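Local atomic coordinates of type VI secretion system-associated protein TagF (Pseudomonas aeruginosa PAO1, PDB entry 2QNU), a protein that probably acts as an accessory, regulatory factor of the type VI secretion system, the contractile machine with which this bacterium injects toxins into neighbouring cells. Residues A11-F16 / A127-F132; R38-Q41 / A47-D50; P56-A61 / G208-G213; I62-G65 / E70-T73; I148-I153 / L158-V163. One frame throughout, in Å; residues are numbered along the deposited sequence.

Interaction 1: A11-F16 / A127-F132; sequences AGRGDF and AEVEAF
R13 lays one face of its guanidinium group against the isopropyl branches of V129, the first residue of helix 129-137, packing the loop between strands 4-7 and 18-19 on the first helical turn. The two segments meet by van der Waals contact alone. V129 CB stands 3.4 Å above the guanidinium plane, displaced toward its rim, and R13 NH1 comes within 3.3 Å of V129 CG1, the branch set anti to its backbone N (chi1 174°). The other methyl, V129 CG2, also reaches the loop backbone, 3.8 Å from G12 CA.

The polar contribution stays inside the loop 11-16. The R13 chain is bent at chi2 (-81°) and again at chi3, which folds it back over its own backbone; NE lies 3.0 Å and NH2 3.2 Å from G12 O. Both bonds are weak, with N-H...O angles of 127°.

Around this patch, F132 of the same helix meets F6 edge to face, and the R13 backbone is hydrogen-bonded to R82.

R13 NH2 remains 6.7 Å from E130 OE1, so charge attraction to the helix is probably long-range at most. The chemistry implies a directionless contact: a flat cation, with two weak bonds to G12 O, lies face-on against the buried V129.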
# COMPACT_ATOMS: atom_id res chain seq x y z
N ALA B 11 -14.68 -32.76 -10.28
CA ALA B 11 -15.74 -33.75 -10.52
C ALA B 11 -15.31 -34.98 -11.31
O ALA B 11 -15.79 -36.06 -11.03
CB ALA B 11 -16.89 -33.08 -11.26
N GLY B 12 -14.37 -34.82 -12.25
CA GLY B 12 -13.90 -35.94 -13.07
C GLY B 12 -12.83 -36.87 -12.53
O GLY B 12 -12.34 -37.73 -13.26
N ARG B 13 -12.45 -36.69 -11.27
CA ARG B 13 -11.39 -37.49 -10.64
C ARG B 13 -11.80 -37.77 -9.22
O ARG B 13 -12.32 -36.89 -8.53
CB ARG B 13 -10.02 -36.78 -10.58
CG ARG B 13 -9.30 -36.52 -11.87
CD ARG B 13 -8.51 -37.69 -12.47
NE ARG B 13 -9.39 -38.17 -13.49
CZ ARG B 13 -9.23 -38.13 -14.80
NH1 ARG B 13 -8.09 -37.80 -15.39
NH2 ARG B 13 -10.25 -38.54 -15.53
N GLY B 14 -11.50 -38.97 -8.77
CA GLY B 14 -11.91 -39.40 -7.44
C GLY B 14 -11.05 -38.96 -6.28
O GLY B 14 -11.54 -38.87 -5.16
N ASP B 15 -9.77 -38.66 -6.54
CA ASP B 15 -8.83 -38.31 -5.50
C ASP B 15 -8.37 -36.84 -5.63
O ASP B 15 -8.85 -36.09 -6.49
CB ASP B 15 -7.63 -39.32 -5.44
CG ASP B 15 -6.92 -39.56 -6.81
OD1 ASP B 15 -7.45 -39.06 -7.86
OD2 ASP B 15 -5.86 -40.30 -6.80
N PHE B 16 -7.49 -36.42 -4.75
CA PHE B 16 -6.85 -35.11 -4.91
C PHE B 16 -6.04 -35.11 -6.19
O PHE B 16 -5.47 -36.10 -6.54
CB PHE B 16 -5.92 -34.80 -3.73
CG PHE B 16 -6.64 -34.37 -2.50
CD1 PHE B 16 -6.93 -35.27 -1.52
CD2 PHE B 16 -7.05 -33.06 -2.36
CE1 PHE B 16 -7.61 -34.86 -0.36
CE2 PHE B 16 -7.73 -32.65 -1.23
CZ PHE B 16 -8.01 -33.56 -0.22
N ALA B 127 -16.74 -32.39 -18.97
CA ALA B 127 -15.52 -31.85 -19.51
C ALA B 127 -14.47 -32.92 -19.36
O ALA B 127 -14.52 -33.69 -18.40
CB ALA B 127 -15.15 -30.63 -18.76
N GLU B 128 -13.57 -33.02 -20.33
CA GLU B 128 -12.42 -33.93 -20.17
C GLU B 128 -11.35 -33.30 -19.27
O GLU B 128 -10.82 -32.21 -19.55
CB GLU B 128 -11.87 -34.39 -21.53
CG GLU B 128 -12.77 -35.52 -22.16
CD GLU B 128 -12.19 -36.12 -23.45
OE1 GLU B 128 -12.99 -36.40 -24.39
OE2 GLU B 128 -10.94 -36.32 -23.52
N VAL B 129 -11.07 -34.00 -18.18
CA VAL B 129 -9.97 -33.67 -17.28
C VAL B 129 -8.64 -33.43 -18.03
O VAL B 129 -7.94 -32.46 -17.74
CB VAL B 129 -9.81 -34.76 -16.18
CG1 VAL B 129 -8.56 -34.50 -15.32
CG2 VAL B 129 -11.07 -34.82 -15.32
N GLU B 130 -8.32 -34.29 -19.00
CA GLU B 130 -7.10 -34.14 -19.84
C GLU B 130 -7.02 -32.75 -20.47
O GLU B 130 -5.94 -32.18 -20.55
CB GLU B 130 -7.01 -35.19 -20.98
CG GLU B 130 -7.40 -36.64 -20.71
CD GLU B 130 -7.80 -37.45 -22.03
OE1 GLU B 130 -8.96 -37.97 -22.11
OE2 GLU B 130 -6.98 -37.58 -22.98
N ALA B 131 -8.15 -32.21 -20.93
CA ALA B 131 -8.20 -30.88 -21.57
C ALA B 131 -7.95 -29.71 -20.60
O ALA B 131 -7.21 -28.72 -20.89
CB ALA B 131 -9.56 -30.71 -22.28
N PHE B 132 -8.56 -29.81 -19.43
CA PHE B 132 -8.26 -28.88 -18.33
C PHE B 132 -6.76 -28.84 -18.00
O PHE B 132 -6.17 -27.77 -18.00
CB PHE B 132 -9.04 -29.26 -17.10
CG PHE B 132 -8.68 -28.47 -15.88
CD1 PHE B 132 -8.00 -29.08 -14.83
CD2 PHE B 132 -9.02 -27.14 -15.77
CE1 PHE B 132 -7.70 -28.37 -13.70
CE2 PHE B 132 -8.67 -26.42 -14.64
CZ PHE B 132 -7.98 -27.03 -13.62

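Interaction 2: R38-Q41 / A47-D50; sequences RASQ and AWLD
S40 and Q41, close to the C-terminal end of helix 23-44, form a buried aromatic contact with the indole of W48 at the beginning of helix 48-53. The motif is a helix-loop-helix connection, its two helices joined by a short link, and the Q41 and W48 CA atoms are 5.7 Å apart.

The main evidence is a CH-pi interaction. Q41 CG lies 3.4 Å from the centroid of the W48 five-membered ring and only 6° off the ring normal, squarely over the face. Q41 turns CG anti to its carbonyl carbon and runs extended from there, which carries the amide nitrogen out over the six-membered ring on the same face. There Q41 NE2 is 3.3 Å from W48 CZ2 and 3.4 Å from W48 CH2. The amide plane is turned 87° from the ring plane, so the group stands upright on the indole instead of stacking flat.

Other side chains also pack on W48: Y52 stacks with its ring, and Y86 and L211 touch it. L211 of helix 209-212 also touches S40, so a third helix closes over the joint.

The S40 hydroxyl is engaged chiefly by M37 O of its own helix, with G36 O also in hydrogen-bonding reach. It takes the indole N-H as an additional partner from near the ring plane: W48 NE1 donates to S40 OG across 3.0 Å, a weak bond because the N-H...O angle is only 134°.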
# COMPACT_ATOMS: atom_id res chain seq x y z
N ARG B 38 -12.80 -26.97 7.74
CA ARG B 38 -13.22 -27.46 9.05
C ARG B 38 -13.77 -26.34 9.93
O ARG B 38 -14.85 -26.49 10.50
CB ARG B 38 -12.04 -28.18 9.66
CG ARG B 38 -12.27 -28.90 10.99
CD ARG B 38 -13.21 -30.14 10.84
NE ARG B 38 -14.57 -29.76 11.22
CZ ARG B 38 -15.68 -30.13 10.60
NH1 ARG B 38 -15.66 -30.97 9.55
NH2 ARG B 38 -16.84 -29.69 11.05
N ALA B 39 -13.10 -25.20 10.04
CA ALA B 39 -13.66 -24.13 10.88
C ALA B 39 -14.97 -23.57 10.31
O ALA B 39 -15.92 -23.39 11.05
CB ALA B 39 -12.66 -22.99 11.10
N SER B 40 -15.02 -23.31 9.00
CA SER B 40 -16.29 -22.82 8.35
C SER B 40 -17.41 -23.84 8.58
O SER B 40 -18.51 -23.46 8.98
CB SER B 40 -16.07 -22.56 6.87
OG SER B 40 -15.69 -23.79 6.25
N GLN B 41 -17.11 -25.12 8.41
CA GLN B 41 -18.06 -26.18 8.71
C GLN B 41 -18.57 -26.16 10.16
O GLN B 41 -19.75 -26.26 10.39
CB GLN B 41 -17.49 -27.57 8.35
CG GLN B 41 -17.43 -27.74 6.81
CD GLN B 41 -16.57 -28.91 6.33
OE1 GLN B 41 -15.99 -29.64 7.12
NE2 GLN B 41 -16.47 -29.06 5.01
N ALA B 47 -26.01 -24.94 7.55
CA ALA B 47 -25.93 -23.88 6.55
C ALA B 47 -24.67 -23.91 5.68
O ALA B 47 -24.58 -23.13 4.73
CB ALA B 47 -26.04 -22.52 7.25
N TRP B 48 -23.71 -24.77 6.01
CA TRP B 48 -22.39 -24.72 5.35
C TRP B 48 -22.47 -24.98 3.84
O TRP B 48 -21.86 -24.24 3.02
CB TRP B 48 -21.44 -25.76 5.98
CG TRP B 48 -20.09 -25.69 5.32
CD1 TRP B 48 -19.10 -24.76 5.58
CD2 TRP B 48 -19.58 -26.53 4.29
NE1 TRP B 48 -18.03 -24.97 4.74
CE2 TRP B 48 -18.28 -26.05 3.95
CE3 TRP B 48 -20.07 -27.64 3.61
CZ2 TRP B 48 -17.50 -26.64 2.98
CZ3 TRP B 48 -19.27 -28.22 2.61
CH2 TRP B 48 -18.01 -27.72 2.32
N LEU B 49 -23.18 -26.06 3.47
CA LEU B 49 -23.11 -26.58 2.10
C LEU B 49 -23.71 -25.63 1.07
O LEU B 49 -23.13 -25.39 0.01
CB LEU B 49 -23.71 -27.96 2.03
CG LEU B 49 -23.74 -28.58 0.66
CD1 LEU B 49 -22.36 -28.84 0.10
CD2 LEU B 49 -24.58 -29.86 0.72
N ASP B 50 -24.80 -24.99 1.46
CA ASP B 50 -25.43 -23.95 0.67
C ASP B 50 -24.57 -22.75 0.44
O ASP B 50 -24.49 -22.20 -0.69
CB ASP B 50 -26.71 -23.50 1.39
CG ASP B 50 -27.81 -24.61 1.41
OD1 ASP B 50 -27.62 -25.71 0.80
OD2 ASP B 50 -28.86 -24.39 2.07

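Interaction 3: P56-A61 / G208-G213; sequences PLWRFA and GRFLTG
W58 and F210 form the tight part of this contact, held by a hydrogen bond and an aromatic pair at once. The indole donates from NE1 to the backbone O of F210 over 3.0 Å, at an N-H...O angle of 156°. The acceptor lies in the ring plane of W58, and the N-H is directed at a lone pair in the carbonyl plane, so the bond helps to set the position and tilt of the indole.

The F210 ring presents its edge to the W58 face in an edge-to-face pair: centroids 4.9 Å apart, planes at 62°. F210 CD1 makes the approach, standing 3.7 Å above the indole plane near the rim. The opposite face of the indole is covered by P56, whose CB is 3.6 Å from that plane. P56 CD also meets F210 O, at 3.5 Å. The F210 carbonyl is therefore approached by an indole N-H and a proline ring, while the F210 side chain leans on the same indole.

The looser side is bridged by water. A water 2.6 Å from P56 O reaches F210 O only weakly, at 3.5 Å. T212 turns away from the strand, the end of R209 leads off to N156 of the second subunit, and G213 leaves the helix with positive phi at an exposed position.

Strand 58-62 thus receives the short helix 209-212 through W58. M196 of strand 194-199 touches both aromatic residues, W183 of strand 180-185 meets the F210 ring, and L211, on the far side of the helix turn, packs on W48 and A51 of helix 48-53.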
# COMPACT_ATOMS: atom_id res chain seq x y z
N PRO B 56 -18.30 -17.24 -4.11
CA PRO B 56 -17.48 -16.76 -5.22
C PRO B 56 -16.23 -17.53 -5.56
O PRO B 56 -15.68 -18.36 -4.79
CB PRO B 56 -17.03 -15.37 -4.77
CG PRO B 56 -18.08 -14.98 -3.79
CD PRO B 56 -18.36 -16.24 -3.04
N LEU B 57 -15.78 -17.24 -6.77
CA LEU B 57 -14.43 -17.58 -7.15
C LEU B 57 -13.61 -16.38 -6.68
O LEU B 57 -14.02 -15.20 -6.92
CB LEU B 57 -14.33 -17.76 -8.67
CG LEU B 57 -14.79 -19.15 -9.16
CD1 LEU B 57 -16.33 -19.32 -9.06
CD2 LEU B 57 -14.31 -19.36 -10.56
N TRP B 58 -12.53 -16.68 -5.91
CA TRP B 58 -11.64 -15.68 -5.40
C TRP B 58 -10.29 -15.72 -6.13
O TRP B 58 -9.59 -16.68 -6.15
CB TRP B 58 -11.46 -15.86 -3.91
CG TRP B 58 -12.72 -15.62 -3.18
CD1 TRP B 58 -13.53 -16.55 -2.64
CD2 TRP B 58 -13.28 -14.36 -2.85
NE1 TRP B 58 -14.61 -15.96 -2.02
CE2 TRP B 58 -14.46 -14.61 -2.11
CE3 TRP B 58 -12.87 -13.04 -3.05
CZ2 TRP B 58 -15.26 -13.59 -1.63
CZ3 TRP B 58 -13.68 -12.03 -2.62
CH2 TRP B 58 -14.87 -12.31 -1.92
N ARG B 59 -9.99 -14.61 -6.73
CA ARG B 59 -8.66 -14.34 -7.27
C ARG B 59 -7.80 -13.90 -6.06
O ARG B 59 -8.31 -13.31 -5.15
CB ARG B 59 -8.77 -13.17 -8.21
CG ARG B 59 -9.76 -13.38 -9.32
CD ARG B 59 -10.11 -12.12 -10.05
NE ARG B 59 -11.18 -12.37 -11.02
CZ ARG B 59 -11.66 -11.45 -11.86
NH1 ARG B 59 -11.11 -10.24 -11.92
NH2 ARG B 59 -12.64 -11.74 -12.69
N PHE B 60 -6.53 -14.27 -6.05
CA PHE B 60 -5.67 -13.92 -4.98
C PHE B 60 -4.22 -13.62 -5.39
O PHE B 60 -3.73 -14.11 -6.39
CB PHE B 60 -5.68 -15.03 -3.92
CG PHE B 60 -5.17 -16.36 -4.43
CD1 PHE B 60 -3.80 -16.65 -4.45
CD2 PHE B 60 -6.06 -17.34 -4.84
CE1 PHE B 60 -3.35 -17.88 -4.89
CE2 PHE B 60 -5.63 -18.55 -5.31
CZ PHE B 60 -4.30 -18.85 -5.34
N ALA B 61 -3.57 -12.84 -4.54
CA ALA B 61 -2.14 -12.66 -4.54
C ALA B 61 -1.61 -12.70 -3.11
O ALA B 61 -2.07 -11.95 -2.22
CB ALA B 61 -1.81 -11.39 -5.17
N GLY B 208 -14.87 -18.87 6.57
CA GLY B 208 -16.26 -18.58 6.40
C GLY B 208 -16.69 -17.32 5.65
O GLY B 208 -17.71 -17.35 4.94
N ARG B 209 -15.95 -16.22 5.82
CA ARG B 209 -16.29 -14.94 5.21
C ARG B 209 -16.16 -15.03 3.70
O ARG B 209 -16.88 -14.35 2.99
CB ARG B 209 -15.42 -13.76 5.78
CG ARG B 209 -15.89 -13.34 7.21
CD ARG B 209 -14.97 -13.59 8.46
NE ARG B 209 -13.95 -12.58 8.54
CZ ARG B 209 -13.08 -12.32 9.54
NH1 ARG B 209 -13.07 -12.92 10.74
NH2 ARG B 209 -12.19 -11.38 9.29
N PHE B 210 -15.28 -15.90 3.22
CA PHE B 210 -15.20 -16.17 1.75
C PHE B 210 -16.49 -16.84 1.21
O PHE B 210 -16.67 -16.90 -0.01
CB PHE B 210 -14.08 -17.14 1.42
CG PHE B 210 -12.71 -16.57 1.59
CD1 PHE B 210 -12.30 -15.46 0.87
CD2 PHE B 210 -11.81 -17.18 2.47
CE1 PHE B 210 -10.98 -14.95 1.02
CE2 PHE B 210 -10.49 -16.67 2.65
CZ PHE B 210 -10.11 -15.54 1.94
N LEU B 211 -17.28 -17.43 2.11
CA LEU B 211 -18.51 -18.18 1.71
C LEU B 211 -19.74 -17.36 1.97
O LEU B 211 -20.68 -17.45 1.23
CB LEU B 211 -18.64 -19.57 2.33
CG LEU B 211 -17.37 -20.42 2.54
CD1 LEU B 211 -17.63 -21.67 3.38
CD2 LEU B 211 -16.69 -20.80 1.27
N THR B 212 -19.74 -16.50 2.99
CA THR B 212 -20.93 -15.81 3.33
C THR B 212 -20.83 -14.31 3.22
O THR B 212 -21.87 -13.65 3.21
CB THR B 212 -21.36 -16.14 4.77
OG1 THR B 212 -20.47 -15.51 5.69
CG2 THR B 212 -21.33 -17.61 4.98
N GLY B 213 -19.62 -13.77 3.16
CA GLY B 213 -19.44 -12.33 3.30
C GLY B 213 -19.90 -11.73 4.63
O GLY B 213 -19.98 -10.52 4.79
O HOH W 1 -15.53 -19.15 -2.37

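Interaction 4: I62-G65 / E70-T73; sequences IAPG and EAVT
V72 has CG1 placed between its backbone N and carbonyl carbon (chi1 48°), a setting that turns this methyl to I62 on the neighbouring strand. I62 holds CG1 anti to its carbonyl carbon (chi1 -62°), while its CB and CG2 are presented to the valine. V72 CG1 consequently lies 3.7 Å from I62 CB. The two side chains run side by side, pointing the same way from one face of the sheet.

Their backbones form an antiparallel hydrogen-bonded pair, the last rung before the chain loops round from strand 58-62 to strand 71-77 in a hairpin connection. I62 N donates to V72 O across 2.7 Å at an angle of 171°, and V72 N returns a bond to I62 O at 3.1 Å. Two such bonds fix the register here.

Beyond this pair the regular backbone bonding stops, and weaker contacts take over. P64 CG packs on A71 CB at 3.9 Å, and P64 CA points its hydrogen at E70 O, 3.6 Å away. A water lies between the two chains, within hydrogen-bonding distance of E70 O (2.8 Å) and A63 O. G65, with positive phi, continues the turn at an exposed position.

The pair sits in the interior of the antiparallel sheet. Strand 71-77 has strand 89-95 on its other side, where A71 bonds to L95, while A63 bonds to A180 at the start of strand 180-185. Helix 23-44 covers the I62 and V72 face, bringing W29 onto I62 and F25 onto V72.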
# COMPACT_ATOMS: atom_id res chain seq x y z
N ILE B 62 -0.71 -13.63 -2.90
CA ILE B 62 -0.14 -13.96 -1.60
C ILE B 62 1.36 -13.68 -1.57
O ILE B 62 2.12 -14.13 -2.40
CB ILE B 62 -0.42 -15.39 -1.30
CG1 ILE B 62 -1.99 -15.53 -1.24
CG2 ILE B 62 0.29 -15.84 -0.01
CD1 ILE B 62 -2.46 -16.94 -1.15
N ALA B 63 1.77 -12.93 -0.55
CA ALA B 63 3.22 -12.60 -0.35
C ALA B 63 4.11 -13.82 -0.17
O ALA B 63 3.67 -14.88 0.30
CB ALA B 63 3.38 -11.66 0.85
N PRO B 64 5.41 -13.66 -0.50
CA PRO B 64 6.38 -14.71 -0.24
C PRO B 64 6.48 -15.03 1.23
O PRO B 64 6.34 -14.15 2.06
CB PRO B 64 7.72 -14.09 -0.70
CG PRO B 64 7.33 -13.03 -1.69
CD PRO B 64 6.02 -12.47 -1.12
N GLY B 65 6.66 -16.30 1.53
CA GLY B 65 6.87 -16.76 2.91
C GLY B 65 5.62 -17.01 3.73
O GLY B 65 5.70 -17.42 4.89
N GLU B 70 8.12 -18.63 -2.40
CA GLU B 70 7.68 -17.87 -3.56
C GLU B 70 6.38 -17.13 -3.24
O GLU B 70 5.59 -17.51 -2.34
CB GLU B 70 7.48 -18.78 -4.77
CG GLU B 70 8.72 -19.11 -5.57
CD GLU B 70 9.50 -20.29 -4.99
OE1 GLU B 70 8.84 -21.30 -4.64
OE2 GLU B 70 10.78 -20.20 -4.89
N ALA B 71 6.16 -16.06 -4.01
CA ALA B 71 4.87 -15.46 -4.04
C ALA B 71 3.93 -16.37 -4.87
O ALA B 71 4.37 -17.21 -5.71
CB ALA B 71 4.94 -14.08 -4.61
N VAL B 72 2.63 -16.17 -4.66
CA VAL B 72 1.66 -16.95 -5.37
C VAL B 72 0.45 -16.10 -5.74
O VAL B 72 -0.03 -15.23 -4.96
CB VAL B 72 1.42 -18.33 -4.66
CG1 VAL B 72 1.20 -18.18 -3.20
CG2 VAL B 72 0.30 -19.19 -5.31
N THR B 73 0.02 -16.32 -6.98
CA THR B 73 -1.19 -15.70 -7.49
C THR B 73 -2.05 -16.75 -8.20
O THR B 73 -1.56 -17.78 -8.63
CB THR B 73 -0.88 -14.55 -8.42
OG1 THR B 73 -2.07 -13.82 -8.69
CG2 THR B 73 -0.27 -15.03 -9.72
O HOH W 2 3.82 -17.35 -0.18

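Interaction 5: I148-I153 / L158-V163; sequences IEQSLI and LRSEAV
Q150 and S160 meet at the single backbone bridge of an irregular, hairpin-like pair, the two chains running 149° apart. Q150 keeps CG anti to its carbonyl carbon (chi1 -58°) and stretches alongside S160, so that NE2 donates to S160 OG at 3.0 Å, with the hydroxyl oxygen close to the amide plane. Backbone bonds flank this link: E161 N to E149 O at 2.8 Å and S151 N to R159 O at 3.1 Å.

E149 and E161 lie side by side, pointing the same way, with E149 OE2 3.4 Å from E161 CG. Their OE2 atoms are 4.5 Å apart, a repulsion that R159 probably offsets. At one end I148 CG2 packs on A162 CB; at the other, the CD1 methyls of L152 and L158 touch at 4.2 Å.

Farther out, helix 165-177 supports the pair, Q174 touching Q150 and bonding to I148 N. L158, R159 and S160 pair antiparallel with a strand of the second subunit, where R159 NH2 also bonds to A193 O of that subunit, so this surface feature belongs to the dimer interface. R159 grips the E161 carboxylate side-on, NE meeting OE2 on its syn side at 2.7 Å and NH2 reaching OE1 at 3.2 Å.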
# COMPACT_ATOMS: atom_id res chain seq x y z
N ILE B 148 9.87 -2.30 -7.92
CA ILE B 148 10.71 -1.14 -7.86
C ILE B 148 11.76 -1.51 -6.87
O ILE B 148 11.45 -2.07 -5.83
CB ILE B 148 9.98 0.12 -7.36
CG1 ILE B 148 8.83 0.49 -8.30
CG2 ILE B 148 10.93 1.29 -7.24
CD1 ILE B 148 9.24 1.10 -9.69
N GLU B 149 13.00 -1.24 -7.23
CA GLU B 149 14.14 -1.46 -6.37
C GLU B 149 14.00 -0.73 -5.03
O GLU B 149 13.61 0.42 -4.99
CB GLU B 149 15.41 -0.99 -7.10
CG GLU B 149 16.69 -1.14 -6.28
CD GLU B 149 17.88 -0.38 -6.87
OE1 GLU B 149 18.00 -0.33 -8.11
OE2 GLU B 149 18.70 0.16 -6.08
N GLN B 150 14.29 -1.46 -3.95
CA GLN B 150 14.18 -0.97 -2.57
C GLN B 150 15.29 -1.56 -1.69
O GLN B 150 15.84 -2.60 -2.00
CB GLN B 150 12.84 -1.37 -1.97
CG GLN B 150 11.59 -0.87 -2.73
CD GLN B 150 10.31 -1.30 -2.06
OE1 GLN B 150 10.13 -2.49 -1.78
NE2 GLN B 150 9.42 -0.35 -1.80
N SER B 151 15.62 -0.88 -0.60
CA SER B 151 16.61 -1.36 0.39
C SER B 151 16.17 -0.94 1.82
O SER B 151 14.97 -0.83 2.08
CB SER B 151 18.03 -0.91 0.01
OG SER B 151 18.08 0.46 -0.33
N LEU B 152 17.12 -0.78 2.74
CA LEU B 152 16.84 -0.37 4.12
C LEU B 152 17.90 0.59 4.66
O LEU B 152 18.95 0.76 4.05
CB LEU B 152 16.74 -1.59 5.06
CG LEU B 152 15.32 -2.04 5.41
CD1 LEU B 152 14.69 -2.93 4.32
CD2 LEU B 152 15.30 -2.75 6.76
N ILE B 153 17.59 1.23 5.78
CA ILE B 153 18.60 1.79 6.68
C ILE B 153 18.23 1.48 8.15
O ILE B 153 17.48 0.52 8.44
CB ILE B 153 18.82 3.32 6.52
CG1 ILE B 153 19.44 3.70 5.15
CG2 ILE B 153 19.82 3.79 7.57
CD1 ILE B 153 18.50 3.73 3.97
N LEU B 158 12.57 2.53 4.64
CA LEU B 158 12.50 1.84 3.36
C LEU B 158 12.77 2.89 2.28
O LEU B 158 11.95 3.78 2.09
CB LEU B 158 11.11 1.24 3.19
CG LEU B 158 10.83 0.27 2.04
CD1 LEU B 158 11.64 -1.03 2.16
CD2 LEU B 158 9.35 -0.02 2.01
N ARG B 159 13.92 2.81 1.60
CA ARG B 159 14.15 3.67 0.44
C ARG B 159 13.73 2.94 -0.85
O ARG B 159 14.17 1.86 -1.08
CB ARG B 159 15.61 4.11 0.33
CG ARG B 159 15.79 5.23 -0.72
CD ARG B 159 17.26 5.71 -0.93
NE ARG B 159 17.42 6.13 -2.32
CZ ARG B 159 17.16 7.36 -2.78
NH1 ARG B 159 16.80 8.38 -1.96
NH2 ARG B 159 17.28 7.58 -4.08
N SER B 160 12.88 3.54 -1.66
CA SER B 160 12.56 3.01 -2.98
C SER B 160 13.19 3.88 -4.04
O SER B 160 13.22 5.10 -3.94
CB SER B 160 11.05 3.00 -3.25
OG SER B 160 10.33 2.47 -2.14
N GLU B 161 13.63 3.23 -5.09
CA GLU B 161 14.27 3.90 -6.17
C GLU B 161 13.24 4.39 -7.17
O GLU B 161 13.17 3.96 -8.29
CB GLU B 161 15.27 2.94 -6.78
CG GLU B 161 16.48 2.68 -5.85
CD GLU B 161 17.10 3.98 -5.27
OE1 GLU B 161 17.31 4.98 -6.02
OE2 GLU B 161 17.38 3.99 -4.04
N ALA B 162 12.43 5.33 -6.73
CA ALA B 162 11.26 5.75 -7.48
C ALA B 162 11.38 7.25 -7.62
O ALA B 162 11.40 7.98 -6.61
CB ALA B 162 9.95 5.35 -6.71
N VAL B 163 11.54 7.70 -8.86
CA VAL B 163 11.79 9.10 -9.10
C VAL B 163 10.70 9.76 -9.92
O VAL B 163 10.85 10.92 -10.31
CB VAL B 163 13.20 9.35 -9.78
CG1 VAL B 163 14.28 8.52 -9.09
CG2 VAL B 163 13.20 9.04 -11.24

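In the fold
Interactions 3 and 4 share the central antiparallel sheet, where strands 58-62 and 71-77 are neighbours; their centres are 18 Å apart, and F60 O probably accepts a hydrogen bond from T73 OG1. Interaction 2, its centre 13 Å from that of interaction 3, touches it through L211, which packs on W48 and S40. Together the three run from helix 23-44 into the sheet. Interactions 1 and 5 lie at opposite extremes, centres about 46 Å apart. Along the sequence, interactions 2 and 4 fall between 11-16 and 127-132; interaction 3 reaches on to 208-213, tying the C-terminal part of the chain to strand 58-62. Interaction 5 lies against the second subunit, which R209 of interaction 3 also reaches.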